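Local structure of GDSL-like Lipase (Parabacteroides distasonis, 3P94) at residues Ser105-Ala110 against Lys148-Lys153. The protein is a GDSL-like serine hydrolase of the SGNH family that probably cleaves ester bonds in lipids, perhaps as a lysophospholipase. Sequence-based numbering, arbitrary orientation.
Sequences SMAELA and KEYADK
Ala107 and Tyr150 meet between two helical segments that stay well apart, their closest CA atoms being those of Ala107 and Ala151 at 9.4 Å, and the long side chain of Tyr150 spans the gap. With CB already directed at the other helix, CG anti to the backbone N (chi1 -180°) carries the ring across. Ala107 suits the receiving position: its methyl is small enough to admit the far end of the ring, and CB sits 3.8 Å from Tyr150 CE2, approaching the ring obliquely, and 3.8 Å from Tyr150 OH. Glu108 borders the phenol with its aliphatic part, CG lying 4.1 Å from Tyr150 OH. The carboxylate makes the polar link through a water that donates to Glu108 OE2 at 2.6 Å. The same water lies in the plane of the Tyr150 ring, a short 2.5 Å from OH, and so joins the hydroxyl of this partly exposed tyrosine to the Glu108 carboxylate while the ring packs. Phe119 of strand 116-120 touches both Ala107 and Tyr150. Tyr150 thus bridges helices 96-112 and 137-153 beside a strand of the parallel sheet, neighbouring helices of the flavodoxin-like alpha/beta fold of SGNH hydrolases.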
loop_
_atom_site.group_PDB
_atom_site.type_symbol
_atom_site.label_atom_id
_atom_site.label_comp_id
_atom_site.label_asym_id
_atom_site.label_seq_id
_atom_site.Cartn_x
_atom_site.Cartn_y
_atom_site.Cartn_z
ATOM N N SER A 105 4.042 -1.984 13.176
ATOM C CA SER A 105 4.471 -0.713 13.770
ATOM C C SER A 105 3.674 0.458 13.171
ATOM O O SER A 105 3.271 1.337 13.924
ATOM C CB SER A 105 5.965 -0.516 13.590
ATOM O OG SER A 105 6.649 -1.339 14.516
HETATM N N MSE A 106 3.388 0.443 11.837
HETATM C CA MSE A 106 2.537 1.477 11.208
HETATM C C MSE A 106 1.118 1.430 11.809
HETATM O O MSE A 106 0.568 2.482 12.157
HETATM C CB MSE A 106 2.464 1.317 9.685
HETATM C CG MSE A 106 3.767 1.686 8.964
HETATM SE SE MSE A 106 3.493 1.671 7.017
HETATM C CE MSE A 106 4.612 0.149 6.602
ATOM N N ALA A 107 0.549 0.215 11.975
ATOM C CA ALA A 107 -0.789 0.027 12.553
ATOM C C ALA A 107 -0.844 0.570 13.978
ATOM O O ALA A 107 -1.797 1.264 14.327
ATOM C CB ALA A 107 -1.183 -1.454 12.529
ATOM N N GLU A 108 0.193 0.291 14.784
ATOM C CA GLU A 108 0.252 0.737 16.180
ATOM C C GLU A 108 0.420 2.261 16.277
ATOM O O GLU A 108 -0.188 2.873 17.159
ATOM C CB GLU A 108 1.361 0.002 16.938
ATOM C CG GLU A 108 1.020 -1.464 17.188
ATOM C CD GLU A 108 1.957 -2.257 18.081
ATOM O OE1 GLU A 108 3.056 -1.759 18.412
ATOM O OE2 GLU A 108 1.576 -3.385 18.463
ATOM N N LEU A 109 1.200 2.875 15.367
ATOM C CA LEU A 109 1.367 4.336 15.337
ATOM C C LEU A 109 0.054 5.015 14.955
ATOM O O LEU A 109 -0.298 6.037 15.546
ATOM C CB LEU A 109 2.488 4.767 14.359
ATOM C CG LEU A 109 3.923 4.553 14.825
ATOM C CD1 LEU A 109 4.890 4.865 13.699
ATOM C CD2 LEU A 109 4.265 5.406 16.065
ATOM N N ALA A 110 -0.679 4.435 13.979
ATOM C CA ALA A 110 -1.971 4.957 13.549
ATOM C C ALA A 110 -2.992 4.869 14.686
ATOM O O ALA A 110 -3.688 5.857 14.935
ATOM C CB ALA A 110 -2.472 4.189 12.331
ATOM N N LYS A 148 -3.793 -10.537 7.171
ATOM C CA LYS A 148 -5.205 -10.869 7.400
ATOM C C LYS A 148 -5.465 -11.326 8.843
ATOM O O LYS A 148 -6.442 -10.882 9.449
ATOM C CB LYS A 148 -5.693 -11.937 6.412
ATOM C CG LYS A 148 -7.224 -12.050 6.408
ATOM C CD LYS A 148 -7.727 -13.201 5.543
ATOM C CE LYS A 148 -9.234 -13.163 5.406
ATOM N NZ LYS A 148 -9.929 -13.272 6.726
ATOM N N GLU A 149 -4.606 -12.212 9.381
ATOM C CA GLU A 149 -4.731 -12.721 10.749
ATOM C C GLU A 149 -4.576 -11.578 11.769
ATOM O O GLU A 149 -5.357 -11.510 12.722
ATOM C CB GLU A 149 -3.708 -13.829 10.997
ATOM C CG GLU A 149 -4.228 -15.211 10.625
ATOM C CD GLU A 149 -3.199 -16.265 10.257
ATOM O OE1 GLU A 149 -2.028 -16.149 10.687
ATOM O OE2 GLU A 149 -3.575 -17.222 9.541
ATOM N N TYR A 150 -3.615 -10.661 11.542
ATOM C CA TYR A 150 -3.413 -9.476 12.385
ATOM C C TYR A 150 -4.650 -8.550 12.330
ATOM O O TYR A 150 -5.120 -8.099 13.378
ATOM C CB TYR A 150 -2.143 -8.699 11.978
ATOM C CG TYR A 150 -1.899 -7.471 12.833
ATOM C CD1 TYR A 150 -1.305 -7.576 14.086
ATOM C CD2 TYR A 150 -2.307 -6.209 12.410
ATOM C CE1 TYR A 150 -1.109 -6.455 14.890
ATOM C CE2 TYR A 150 -2.136 -5.082 13.216
ATOM C CZ TYR A 150 -1.528 -5.207 14.451
ATOM O OH TYR A 150 -1.379 -4.085 15.241
ATOM N N ALA A 151 -5.158 -8.263 11.114
ATOM C CA ALA A 151 -6.321 -7.396 10.917
ATOM C C ALA A 151 -7.555 -7.964 11.630
ATOM O O ALA A 151 -8.226 -7.217 12.346
ATOM C CB ALA A 151 -6.597 -7.222 9.427
ATOM N N ASP A 152 -7.811 -9.286 11.490
ATOM C CA ASP A 152 -8.945 -9.964 12.114
ATOM C C ASP A 152 -8.861 -9.905 13.645
ATOM O O ASP A 152 -9.850 -9.579 14.304
ATOM C CB ASP A 152 -9.030 -11.434 11.646
ATOM C CG ASP A 152 -9.445 -11.639 10.193
ATOM O OD1 ASP A 152 -9.649 -10.625 9.477
ATOM O OD2 ASP A 152 -9.533 -12.814 9.760
ATOM N N LYS A 153 -7.674 -10.196 14.196
ATOM C CA LYS A 153 -7.410 -10.225 15.637
ATOM C C LYS A 153 -7.489 -8.820 16.275
ATOM O O LYS A 153 -7.722 -8.721 17.482
ATOM C CB LYS A 153 -6.013 -10.822 15.878
ATOM C CG LYS A 153 -5.830 -11.519 17.203
ATOM C CD LYS A 153 -4.416 -12.066 17.324
HETATM O O HOH W 1 -0.515 -4.672 17.506
#